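PDB 7B04: nitrite oxidoreductase subunit B from Kuenenia stuttgartiensis, which is the iron-sulfur electron-transfer subunit of nitrite oxidoreductase and probably passes electrons along its chain of clusters, between the catalytic subunit and a heme b. Local coordinates for residues Q25-F30 with N302-P307; N33-C38 with Y170-C175; P253-C258 with R267-L272; V263-L268 with F345-T350. One frame throughout, in Å; residues are numbered along the deposited sequence.

Contact 1: residues Q25-F30 with N302-P307; sequences QFAAVF and NIYYIP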
# COMPACT_ATOMS: atom_id res chain seq x y z
N GLN A 25 -18.76 16.17 22.37
CA GLN A 25 -18.82 14.91 21.64
C GLN A 25 -17.56 14.70 20.83
O GLN A 25 -17.17 15.56 20.03
CB GLN A 25 -20.04 14.86 20.72
CG GLN A 25 -20.10 13.63 19.83
CD GLN A 25 -20.40 12.36 20.62
OE1 GLN A 25 -21.24 12.36 21.52
NE2 GLN A 25 -19.71 11.28 20.27
N PHE A 26 -16.93 13.54 21.01
CA PHE A 26 -15.81 13.12 20.18
C PHE A 26 -16.22 13.12 18.72
O PHE A 26 -17.15 12.41 18.32
CB PHE A 26 -15.33 11.72 20.61
CG PHE A 26 -14.30 11.12 19.69
CD1 PHE A 26 -14.68 10.32 18.62
CD2 PHE A 26 -12.96 11.34 19.91
CE1 PHE A 26 -13.73 9.76 17.79
CE2 PHE A 26 -12.01 10.78 19.07
CZ PHE A 26 -12.39 9.99 18.01
N ALA A 27 -15.54 13.93 17.92
CA ALA A 27 -15.92 14.12 16.53
C ALA A 27 -14.67 14.37 15.70
O ALA A 27 -13.61 14.72 16.22
CB ALA A 27 -16.92 15.27 16.37
N ALA A 28 -14.82 14.18 14.39
CA ALA A 28 -13.72 14.37 13.46
C ALA A 28 -14.27 14.75 12.10
O ALA A 28 -15.42 14.46 11.77
CB ALA A 28 -12.85 13.11 13.36
N VAL A 29 -13.42 15.41 11.31
CA VAL A 29 -13.76 15.84 9.96
C VAL A 29 -12.80 15.17 8.99
O VAL A 29 -11.58 15.26 9.15
CB VAL A 29 -13.68 17.37 9.82
CG1 VAL A 29 -13.78 17.78 8.36
CG2 VAL A 29 -14.78 18.03 10.65
N PHE A 30 -13.36 14.50 7.98
CA PHE A 30 -12.57 13.80 6.97
C PHE A 30 -12.73 14.54 5.64
O PHE A 30 -13.85 14.66 5.13
CB PHE A 30 -13.01 12.35 6.81
CG PHE A 30 -12.74 11.47 8.01
CD1 PHE A 30 -12.26 11.99 9.19
CD2 PHE A 30 -12.98 10.11 7.94
CE1 PHE A 30 -12.02 11.18 10.28
CE2 PHE A 30 -12.75 9.29 9.02
CZ PHE A 30 -12.26 9.83 10.19
N ASN A 302 -20.93 10.95 14.32
CA ASN A 302 -20.11 12.10 14.68
C ASN A 302 -18.77 12.09 13.96
O ASN A 302 -17.81 12.68 14.44
CB ASN A 302 -19.93 12.17 16.19
CG ASN A 302 -21.24 12.43 16.91
OD1 ASN A 302 -21.92 13.42 16.64
ND2 ASN A 302 -21.60 11.55 17.83
N ILE A 303 -18.70 11.42 12.81
CA ILE A 303 -17.60 11.55 11.87
C ILE A 303 -18.16 12.21 10.62
O ILE A 303 -19.00 11.63 9.92
CB ILE A 303 -16.96 10.19 11.54
CG1 ILE A 303 -16.46 9.52 12.82
CG2 ILE A 303 -15.83 10.36 10.54
CD1 ILE A 303 -15.41 10.32 13.55
N TYR A 304 -17.72 13.43 10.35
CA TYR A 304 -18.29 14.26 9.30
C TYR A 304 -17.31 14.37 8.14
O TYR A 304 -16.09 14.48 8.34
CB TYR A 304 -18.64 15.65 9.83
CG TYR A 304 -19.63 15.63 10.97
CD1 TYR A 304 -20.99 15.74 10.74
CD2 TYR A 304 -19.20 15.49 12.28
CE1 TYR A 304 -21.89 15.72 11.78
CE2 TYR A 304 -20.09 15.47 13.33
CZ TYR A 304 -21.44 15.58 13.07
OH TYR A 304 -22.34 15.56 14.11
N TYR A 305 -17.84 14.33 6.92
CA TYR A 305 -17.03 14.26 5.71
C TYR A 305 -17.25 15.48 4.83
O TYR A 305 -18.38 15.96 4.70
CB TYR A 305 -17.37 13.00 4.90
CG TYR A 305 -17.13 11.69 5.61
CD1 TYR A 305 -15.96 10.98 5.41
CD2 TYR A 305 -18.09 11.15 6.45
CE1 TYR A 305 -15.73 9.78 6.05
CE2 TYR A 305 -17.88 9.95 7.10
CZ TYR A 305 -16.70 9.27 6.89
OH TYR A 305 -16.48 8.07 7.53
N ILE A 306 -16.18 15.96 4.23
CA ILE A 306 -16.26 16.92 3.14
C ILE A 306 -16.45 16.13 1.85
O ILE A 306 -15.56 15.35 1.48
CB ILE A 306 -15.00 17.80 3.06
CG1 ILE A 306 -14.92 18.72 4.28
CG2 ILE A 306 -15.01 18.62 1.78
CD1 ILE A 306 -13.66 19.55 4.34
N PRO A 307 -17.58 16.29 1.15
CA PRO A 307 -17.90 15.38 0.04
C PRO A 307 -16.91 15.54 -1.10
O PRO A 307 -16.25 16.57 -1.23
CB PRO A 307 -19.31 15.83 -0.38
CG PRO A 307 -19.85 16.56 0.81
CD PRO A 307 -18.67 17.23 1.43

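Contact 2: residues N33-C38 with Y170-C175; sequences NRCIAC and YLQRIC. With SF4 (iron/sulfur cluster), chain B; SF4 (iron/sulfur cluster), chain Z.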
# COMPACT_ATOMS: atom_id res chain seq x y z
N ASN A 33 -11.74 14.66 -0.36
CA ASN A 33 -11.04 15.15 -1.55
C ASN A 33 -9.54 14.87 -1.48
O ASN A 33 -8.89 14.74 -2.53
CB ASN A 33 -11.30 16.64 -1.72
CG ASN A 33 -12.75 16.94 -2.01
OD1 ASN A 33 -13.31 16.48 -3.01
ND2 ASN A 33 -13.38 17.73 -1.14
N ARG A 34 -8.97 14.81 -0.28
CA ARG A 34 -7.53 14.59 -0.13
C ARG A 34 -7.15 13.13 0.05
O ARG A 34 -5.95 12.82 0.07
CB ARG A 34 -7.00 15.38 1.07
CG ARG A 34 -7.01 16.89 0.95
CD ARG A 34 -6.34 17.47 2.18
NE ARG A 34 -6.30 18.93 2.19
CZ ARG A 34 -5.75 19.65 3.16
NH1 ARG A 34 -5.75 20.97 3.09
NH2 ARG A 34 -5.18 19.04 4.20
N CYS A 35 -8.11 12.23 0.19
CA CYS A 35 -7.79 10.86 0.57
C CYS A 35 -7.15 10.10 -0.59
O CYS A 35 -7.40 10.36 -1.77
CB CYS A 35 -9.05 10.12 1.03
SG CYS A 35 -8.72 8.51 1.80
N ILE A 36 -6.31 9.13 -0.23
CA ILE A 36 -5.55 8.33 -1.19
C ILE A 36 -5.82 6.84 -1.05
O ILE A 36 -5.26 6.05 -1.82
CB ILE A 36 -4.03 8.61 -1.06
CG1 ILE A 36 -3.56 8.32 0.36
CG2 ILE A 36 -3.73 10.06 -1.43
CD1 ILE A 36 -2.09 8.62 0.58
N ALA A 37 -6.65 6.44 -0.09
CA ALA A 37 -6.93 5.03 0.20
C ALA A 37 -5.66 4.25 0.56
O ALA A 37 -5.55 3.06 0.27
CB ALA A 37 -7.66 4.34 -0.95
N CYS A 38 -4.70 4.91 1.21
CA CYS A 38 -3.47 4.23 1.59
C CYS A 38 -3.68 3.24 2.72
O CYS A 38 -2.79 2.42 2.98
CB CYS A 38 -2.40 5.24 1.98
SG CYS A 38 -2.80 6.22 3.44
N TYR A 170 -13.38 7.40 -2.02
CA TYR A 170 -12.97 6.61 -0.86
C TYR A 170 -13.75 7.05 0.37
O TYR A 170 -13.88 8.25 0.63
CB TYR A 170 -11.47 6.75 -0.62
CG TYR A 170 -10.63 6.27 -1.78
CD1 TYR A 170 -10.84 5.03 -2.35
CD2 TYR A 170 -9.62 7.07 -2.31
CE1 TYR A 170 -10.07 4.59 -3.41
CE2 TYR A 170 -8.85 6.64 -3.37
CZ TYR A 170 -9.08 5.40 -3.92
OH TYR A 170 -8.32 4.96 -4.97
N LEU A 171 -14.26 6.08 1.12
CA LEU A 171 -14.99 6.34 2.35
C LEU A 171 -14.22 5.73 3.51
O LEU A 171 -13.97 4.52 3.53
CB LEU A 171 -16.41 5.76 2.28
CG LEU A 171 -17.35 6.07 3.45
CD1 LEU A 171 -17.49 7.57 3.63
CD2 LEU A 171 -18.70 5.42 3.21
N GLN A 172 -13.84 6.57 4.47
CA GLN A 172 -13.01 6.18 5.60
C GLN A 172 -13.88 6.10 6.85
O GLN A 172 -14.42 7.12 7.29
CB GLN A 172 -11.86 7.17 5.80
CG GLN A 172 -11.19 7.62 4.51
CD GLN A 172 -11.94 8.75 3.82
OE1 GLN A 172 -12.77 9.42 4.43
NE2 GLN A 172 -11.66 8.95 2.54
N ARG A 173 -14.01 4.91 7.42
CA ARG A 173 -15.04 4.63 8.41
C ARG A 173 -14.45 4.00 9.67
O ARG A 173 -13.69 3.03 9.59
CB ARG A 173 -16.13 3.70 7.87
CG ARG A 173 -16.58 3.97 6.44
CD ARG A 173 -17.91 3.29 6.19
NE ARG A 173 -17.82 1.83 6.28
CZ ARG A 173 -18.25 1.12 7.32
NH1 ARG A 173 -18.83 1.73 8.35
NH2 ARG A 173 -18.12 -0.19 7.33
N ILE A 174 -14.83 4.56 10.82
CA ILE A 174 -14.60 3.99 12.14
C ILE A 174 -15.96 3.93 12.82
O ILE A 174 -16.99 4.26 12.21
CB ILE A 174 -13.63 4.81 13.01
CG1 ILE A 174 -14.17 6.21 13.28
CG2 ILE A 174 -12.34 4.97 12.39
CD1 ILE A 174 -13.36 6.93 14.32
N CYS A 175 -15.97 3.53 14.08
CA CYS A 175 -17.17 3.71 14.88
C CYS A 175 -17.49 5.19 14.95
O CYS A 175 -16.65 6.01 15.36
CB CYS A 175 -16.97 3.14 16.28
SG CYS A 175 -18.38 3.48 17.36
FE1 SF4 B . -4.78 7.26 3.82
FE2 SF4 B . -6.59 6.55 5.75
FE3 SF4 B . -7.40 8.03 3.59
FE4 SF4 B . -5.80 9.16 5.51
S1 SF4 B . -7.93 8.40 5.78
S2 SF4 B . -5.55 9.32 3.24
S3 SF4 B . -4.50 7.38 6.08
S4 SF4 B . -6.59 5.90 3.57
FE1 SF4 Z . -22.41 1.49 15.30
FE2 SF4 Z . -22.91 4.03 16.19
FE3 SF4 Z . -20.45 2.90 16.58
FE4 SF4 Z . -22.61 1.98 17.98
S1 SF4 Z . -21.68 4.06 18.11
S2 SF4 Z . -21.02 0.72 16.94
S3 SF4 Z . -24.26 2.20 16.42
S4 SF4 Z . -21.41 3.42 14.58

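Contact 3: residues P253-C258 with R267-L272; sequences PMETRC and RLQGFL. With SF4 (iron/sulfur cluster), chain Y; SF4 (iron/sulfur cluster), chain B.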
# COMPACT_ATOMS: atom_id res chain seq x y z
N PRO A 253 -4.67 15.77 25.95
CA PRO A 253 -5.46 14.87 25.09
C PRO A 253 -4.84 14.75 23.71
O PRO A 253 -4.53 15.76 23.06
CB PRO A 253 -6.84 15.53 25.05
CG PRO A 253 -6.90 16.32 26.31
CD PRO A 253 -5.51 16.82 26.55
N MET A 254 -4.66 13.52 23.26
CA MET A 254 -4.02 13.21 21.99
C MET A 254 -5.05 12.66 21.02
O MET A 254 -5.96 11.93 21.42
CB MET A 254 -2.90 12.18 22.20
CG MET A 254 -2.11 11.79 20.97
SD MET A 254 -0.73 10.71 21.43
CE MET A 254 0.17 10.60 19.89
N GLU A 255 -4.91 13.00 19.74
CA GLU A 255 -5.85 12.49 18.76
C GLU A 255 -5.73 10.97 18.71
O GLU A 255 -4.67 10.40 19.00
CB GLU A 255 -5.60 13.09 17.38
CG GLU A 255 -5.70 14.61 17.32
CD GLU A 255 -5.82 15.14 15.90
OE1 GLU A 255 -5.94 14.33 14.97
OE2 GLU A 255 -5.80 16.38 15.73
N THR A 256 -6.82 10.32 18.34
CA THR A 256 -6.80 8.86 18.34
C THR A 256 -5.80 8.35 17.32
O THR A 256 -5.37 9.04 16.40
CB THR A 256 -8.19 8.27 18.10
OG1 THR A 256 -8.14 6.85 18.28
CG2 THR A 256 -8.66 8.53 16.73
N ARG A 257 -5.43 7.09 17.52
CA ARG A 257 -4.33 6.49 16.79
C ARG A 257 -4.59 6.44 15.28
O ARG A 257 -3.66 6.62 14.48
CB ARG A 257 -4.07 5.09 17.34
CG ARG A 257 -2.86 4.52 16.76
CD ARG A 257 -2.04 3.72 17.70
NE ARG A 257 -1.12 2.94 16.88
CZ ARG A 257 -0.11 3.48 16.21
NH1 ARG A 257 0.65 2.71 15.45
NH2 ARG A 257 0.17 4.78 16.31
N CYS A 258 -5.83 6.20 14.87
CA CYS A 258 -6.13 6.18 13.44
C CYS A 258 -6.12 7.58 12.84
O CYS A 258 -5.77 7.75 11.67
CB CYS A 258 -7.48 5.50 13.19
SG CYS A 258 -8.90 6.37 13.87
N ARG A 267 -7.95 14.12 7.82
CA ARG A 267 -8.78 13.99 9.01
C ARG A 267 -8.23 14.85 10.14
O ARG A 267 -7.02 14.85 10.40
CB ARG A 267 -8.92 12.53 9.45
CG ARG A 267 -7.65 11.80 9.58
CD ARG A 267 -7.84 10.37 10.04
NE ARG A 267 -8.74 9.58 9.20
CZ ARG A 267 -8.98 8.28 9.41
NH1 ARG A 267 -9.80 7.62 8.62
NH2 ARG A 267 -8.38 7.65 10.41
N LEU A 268 -9.12 15.59 10.79
CA LEU A 268 -8.83 16.35 12.00
C LEU A 268 -9.78 15.89 13.09
O LEU A 268 -11.00 15.90 12.89
CB LEU A 268 -8.98 17.85 11.75
CG LEU A 268 -8.65 18.78 12.93
CD1 LEU A 268 -7.15 18.92 13.09
CD2 LEU A 268 -9.31 20.14 12.74
N GLN A 269 -9.23 15.48 14.22
CA GLN A 269 -10.02 14.93 15.32
C GLN A 269 -10.02 15.88 16.50
O GLN A 269 -8.98 16.42 16.87
CB GLN A 269 -9.47 13.57 15.75
CG GLN A 269 -10.37 12.81 16.69
CD GLN A 269 -9.87 12.82 18.12
OE1 GLN A 269 -8.93 12.10 18.47
NE2 GLN A 269 -10.50 13.64 18.96
N GLY A 270 -11.20 16.08 17.08
CA GLY A 270 -11.38 16.94 18.23
C GLY A 270 -12.67 16.66 18.96
O GLY A 270 -13.05 15.50 19.14
N PHE A 271 -13.37 17.71 19.39
CA PHE A 271 -14.66 17.56 20.04
C PHE A 271 -15.64 18.58 19.48
O PHE A 271 -15.25 19.68 19.07
CB PHE A 271 -14.55 17.72 21.56
CG PHE A 271 -13.62 16.73 22.20
CD1 PHE A 271 -14.01 15.42 22.41
CD2 PHE A 271 -12.34 17.11 22.58
CE1 PHE A 271 -13.15 14.51 23.00
CE2 PHE A 271 -11.48 16.21 23.17
CZ PHE A 271 -11.89 14.91 23.38
N LEU A 272 -16.92 18.22 19.47
CA LEU A 272 -17.99 19.14 19.11
C LEU A 272 -18.34 19.98 20.34
O LEU A 272 -19.03 19.51 21.25
CB LEU A 272 -19.21 18.37 18.60
CG LEU A 272 -19.31 18.25 17.08
CD1 LEU A 272 -20.50 17.38 16.69
CD2 LEU A 272 -19.40 19.62 16.44
FE1 SF4 Y . -8.80 2.01 16.12
FE2 SF4 Y . -11.17 3.25 16.68
FE3 SF4 Y . -9.32 4.48 15.08
FE4 SF4 Y . -8.84 4.20 17.76
S1 SF4 Y . -10.50 5.43 16.78
S2 SF4 Y . -7.38 3.79 16.06
S3 SF4 Y . -9.82 2.17 18.16
S4 SF4 Y . -10.44 2.55 14.63
FE1 SF4 B . -4.78 7.26 3.82
FE2 SF4 B . -6.59 6.55 5.75
FE3 SF4 B . -7.40 8.03 3.59
FE4 SF4 B . -5.80 9.16 5.51
S1 SF4 B . -7.93 8.40 5.78
S2 SF4 B . -5.55 9.32 3.24
S3 SF4 B . -4.50 7.38 6.08
S4 SF4 B . -6.59 5.90 3.57

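Contact 4: residues V263-L268 with F345-T350; sequences VGQIRL and FRMTQT. With SF4 (iron/sulfur cluster), chain B.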
# COMPACT_ATOMS: atom_id res chain seq x y z
N VAL A 263 -2.24 10.05 6.27
CA VAL A 263 -1.09 10.50 5.49
C VAL A 263 -1.47 11.65 4.56
O VAL A 263 -0.71 12.62 4.44
CB VAL A 263 -0.54 9.30 4.70
CG1 VAL A 263 0.78 9.68 4.06
CG2 VAL A 263 -0.40 8.15 5.64
N GLY A 264 -2.62 11.56 3.91
CA GLY A 264 -3.00 12.61 2.99
C GLY A 264 -3.64 13.80 3.68
O GLY A 264 -4.35 14.58 3.04
N GLN A 265 -3.36 13.96 4.97
CA GLN A 265 -3.81 15.11 5.77
C GLN A 265 -5.30 15.40 5.55
O GLN A 265 -5.69 16.54 5.28
CB GLN A 265 -2.96 16.34 5.46
CG GLN A 265 -1.48 16.18 5.76
CD GLN A 265 -0.65 17.35 5.27
OE1 GLN A 265 -1.16 18.25 4.60
NE2 GLN A 265 0.64 17.35 5.61
N ILE A 266 -6.14 14.37 5.69
CA ILE A 266 -7.56 14.55 5.43
C ILE A 266 -8.43 14.63 6.68
O ILE A 266 -9.54 15.16 6.62
CB ILE A 266 -8.09 13.43 4.51
CG1 ILE A 266 -8.53 12.22 5.33
CG2 ILE A 266 -7.04 13.00 3.51
CD1 ILE A 266 -9.47 11.30 4.60
N ARG A 267 -7.95 14.12 7.82
CA ARG A 267 -8.78 13.99 9.01
C ARG A 267 -8.23 14.85 10.14
O ARG A 267 -7.02 14.85 10.40
CB ARG A 267 -8.92 12.53 9.45
CG ARG A 267 -7.65 11.80 9.58
CD ARG A 267 -7.84 10.37 10.04
NE ARG A 267 -8.74 9.58 9.20
CZ ARG A 267 -8.98 8.28 9.41
NH1 ARG A 267 -9.80 7.62 8.62
NH2 ARG A 267 -8.38 7.65 10.41
N LEU A 268 -9.12 15.59 10.79
CA LEU A 268 -8.83 16.35 12.00
C LEU A 268 -9.78 15.89 13.09
O LEU A 268 -11.00 15.90 12.89
CB LEU A 268 -8.98 17.85 11.75
CG LEU A 268 -8.65 18.78 12.93
CD1 LEU A 268 -7.15 18.92 13.09
CD2 LEU A 268 -9.31 20.14 12.74
N PHE A 345 -4.85 20.57 9.35
CA PHE A 345 -5.06 19.13 9.46
C PHE A 345 -3.72 18.41 9.54
O PHE A 345 -2.82 18.65 8.73
CB PHE A 345 -5.86 18.61 8.26
CG PHE A 345 -7.32 18.97 8.30
CD1 PHE A 345 -7.82 19.90 9.20
CD2 PHE A 345 -8.21 18.37 7.42
CE1 PHE A 345 -9.16 20.23 9.21
CE2 PHE A 345 -9.55 18.69 7.43
CZ PHE A 345 -10.03 19.61 8.33
N ARG A 346 -3.60 17.51 10.52
CA ARG A 346 -2.45 16.61 10.65
C ARG A 346 -1.13 17.38 10.71
O ARG A 346 -0.13 16.97 10.12
CB ARG A 346 -2.43 15.58 9.52
CG ARG A 346 -3.55 14.55 9.60
CD ARG A 346 -3.16 13.35 10.45
NE ARG A 346 -2.87 13.71 11.84
CZ ARG A 346 -3.78 14.06 12.74
NH1 ARG A 346 -3.41 14.37 13.97
NH2 ARG A 346 -5.07 14.10 12.41
N MET A 347 -1.13 18.49 11.43
CA MET A 347 0.11 19.20 11.71
C MET A 347 0.71 18.81 13.06
O MET A 347 1.92 18.96 13.25
CB MET A 347 -0.11 20.72 11.66
CG MET A 347 -0.52 21.22 10.28
SD MET A 347 0.70 20.82 9.03
CE MET A 347 -0.26 20.98 7.53
N THR A 348 -0.11 18.32 13.98
CA THR A 348 0.34 17.83 15.27
C THR A 348 -0.52 16.64 15.66
O THR A 348 -1.59 16.41 15.10
CB THR A 348 0.27 18.91 16.36
OG1 THR A 348 0.81 18.40 17.58
CG2 THR A 348 -1.17 19.34 16.59
N GLN A 349 -0.04 15.88 16.65
CA GLN A 349 -0.82 14.78 17.20
C GLN A 349 -1.65 15.19 18.41
O GLN A 349 -2.52 14.43 18.83
CB GLN A 349 0.08 13.60 17.56
CG GLN A 349 1.43 13.98 18.14
CD GLN A 349 2.45 12.86 17.99
OE1 GLN A 349 2.14 11.78 17.50
NE2 GLN A 349 3.67 13.12 18.43
N THR A 350 -1.39 16.37 18.97
CA THR A 350 -2.16 16.84 20.12
C THR A 350 -3.47 17.45 19.64
O THR A 350 -3.51 18.16 18.64
CB THR A 350 -1.35 17.88 20.91
OG1 THR A 350 -0.09 17.31 21.29
CG2 THR A 350 -2.11 18.32 22.15
FE1 SF4 B . -4.78 7.26 3.82
FE2 SF4 B . -6.59 6.55 5.75
FE3 SF4 B . -7.40 8.03 3.59
FE4 SF4 B . -5.80 9.16 5.51
S1 SF4 B . -7.93 8.40 5.78
S2 SF4 B . -5.55 9.32 3.24
S3 SF4 B . -4.50 7.38 6.08
S4 SF4 B . -6.59 5.90 3.57

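Contact 1: residues Q25-F30 with N302-P307
Phe30 and Ile303 form the apolar heart of this contact, which pairs two parallel strands in the middle of a mixed sheet. The CG2 methyl of Ile303, anti to its backbone N, sits over the centre of the Phe30 ring, 3.6 Å from the ring centroid, as a CH-pi contact. The other branch carries CD1 of Ile303 to within 3.8 Å of Ala28 CB. Phe30 has CG anti to its carbonyl carbon (chi1 -67°), and its side chain lies beside that of Tyr305, pointing the same way. The two rings make an offset edge-to-face pair, with the edge of Phe30 toward the face of Tyr305 and planes at 86°. Phe30 CD2 is 3.4 Å from Tyr305 CE1.

Val29 and Tyr304 point to the other face, which packs on helix 279-286. There the Tyr304 ring turns its edge to Ala27, and its OH bonds to His8.

At the start of the pairing, the amides of Gln25 and Asn302 stack with planes 21° apart. Their main hydrogen bonds lie outside: Gln25 with Lys194 and Gly199, Asn302 ND2 with His177 O.

The backbone supplies the polar bonds. Tyr304 N binds Ala28 O at 2.9 Å. Phe30 N reaches Tyr304 O at 2.8 Å, and Ile306 N reaches Phe30 O at 2.8 Å. The bond from Ala28 N to Asn302 O is weak at 3.3 Å. The chemistry is therefore divided: backbone bonds fix the register, apolar groups fill both faces, and the Asn302 amide ties the strand to the loop that carries Cys178 of a [4Fe-4S] site.

Contact 2: residues N33-C38 with Y170-C175
Ala37 and Cys35 meet Tyr170 and Gln172 in a buried packing contact without hydrogen bonds between the two segments. It joins the loop after strand 25-31 to strand 169-173, beside a [4Fe-4S] cluster. The main touch is a CH-pi contact. The CB methyl of Ala37 stands almost straight above the Tyr170 ring, 3.3 Å from its centroid. Ala37 takes a left-handed backbone conformation (phi 58°). Its N gives a hydrogen bond to Cys35 SG, 3.5 Å away. At the ring edge, Cys35 O is 4.0 Å from Tyr170 CD2. Cys35 SG lies oblique to the same ring as a sulfur-aromatic contact. The Tyr170 OH bonds to Asp147, while Arg919 of subunit A packs on Ala37.

Gln172 covers the sulfur from the strand. A bend at chi2 (83°) turns CD toward the cysteine, and Gln172 NE2 lies 3.1 Å from Cys35 SG. Gln172 CG lies 3.6 Å from the cluster sulfide S1. The thiolate receives one N-H bond, from Ala37, and has the Gln172 amide nitrogen close by; such polar groups would probably help to stabilise its negative charge.

Cys35 SG binds iron FE3 at 2.3 Å, and Cys38 SG binds iron FE1 of the same cluster. The strand runs on to Cys175, whose SG binds FE3 of a second cluster, 2.3 Å away. Cys41 and Cys262 complete the first site, while Cys45 serves another cluster. The spacing Cys35, Cys38, Cys41, Cys45 is the CxxCxxCxxxC motif of bacterial-type ferredoxins, in which the fourth cysteine serves a different cluster from the first three.

Contact 3: residues P253-C258 with R267-L272
The Arg267 guanidinium has Cys258 O at its edge, near its plane, and the cluster sulfide S1 of cluster B lies oblique to it. NH2 of Arg267 gives a weak hydrogen bond to Cys258 O at 2.9 Å, and NH1 of Arg267 is 3.5 Å from S1. Phe30 adds a cation-pi contact to the same group.

The second flat group is the Gln269 amide. Its OE1 accepts a bond from Thr256 N at 2.8 Å, nearly along the C=O axis. Its NE2 binds Gly270 O at 3.2 Å, and that oxygen lies in the amide plane. A bend at chi2 (-105°) turns CD, and with it the amide, toward Thr256. The Glu255 and Gln269 side chains slide past each other in opposite directions, with carboxylate and amide planes 50° apart. Glu255 OE1 forms a salt bridge with Arg346. An alanine in place of Gln269 would probably leave Thr256 N without its acceptor and make the turn before Cys258 less firmly held.

That turn matters because Cys258 SG binds iron FE3 of cluster Y at 2.3 Å, and Thr256 OG1 is 2.8 Å from FE4 of that cluster. The strand thus grips the ligand loop of one cluster, while the Arg267 charge would probably stabilise added electrons on the other.

Contact 4: residues V263-L268 with F345-T350
Arg346 lies against Gln265 and Arg267, where the loop after Cys262, the last ligand of a ferredoxin-type [4Fe-4S] site, runs into strand 267-272. Arg346 CB starts 3.9 Å from Gln265 CG, and the two side chains slide past each other in opposite directions. Arg346 CG passes 3.6 Å from Arg267 O. The chain then bends at chi2 (-88°) and again at chi3, and CD stays near the same oxygen. NE bonds to Tyr93 of subunit A. At the tip, NH2 of Arg346 gives a weak bond to Arg267 O, 2.9 Å away and at the edge of the guanidinium. NH1 is the end that pairs with Glu255.

Phe345 packs next to it, its side chain at about a right angle to that of Leu268. Leu268 CB sits over one ring face, offset toward the rim, 3.5 Å from Phe345 CD1. Leu268 CD2 also reaches Phe345 CE1 at 3.5 Å. Gln265 O lies at the ring edge. An alanine in place of Phe345 would probably open a gap beside Leu268 and let that side chain shift.

On the cluster side, Ile266 CD1 is 3.5 Å from sulfide S1. The Gln265 amide reaches subunit A, where NE2 bonds to Asn111 O and Asn109 O of that subunit. Its other amide atom, Gln265 OE1, lies 4.1 Å from Met347 CE.

Overall arrangement
From the N terminus, the first segment met is on strand 25-31, which is paired much later with 303-306 in contact 1, closing a loop of more than 270 residues. Contacts 2 and 3 both fall within that loop, one after the other. Contact 2 brings the first cysteine loop to strand 169-173. Contact 3 is short-range and joins a cluster turn to strand 267-272. Contact 4 crosses contact 1: its 263-268 side lies inside the loop, its 345-350 side beyond it. Contacts 3 and 4 share Arg267 and Leu268. Strand 25-31 lies between 267-272 and 303-306, so one sheet links contacts 1, 3 and 4, while contacts 2, 3 and 4 meet at cluster B.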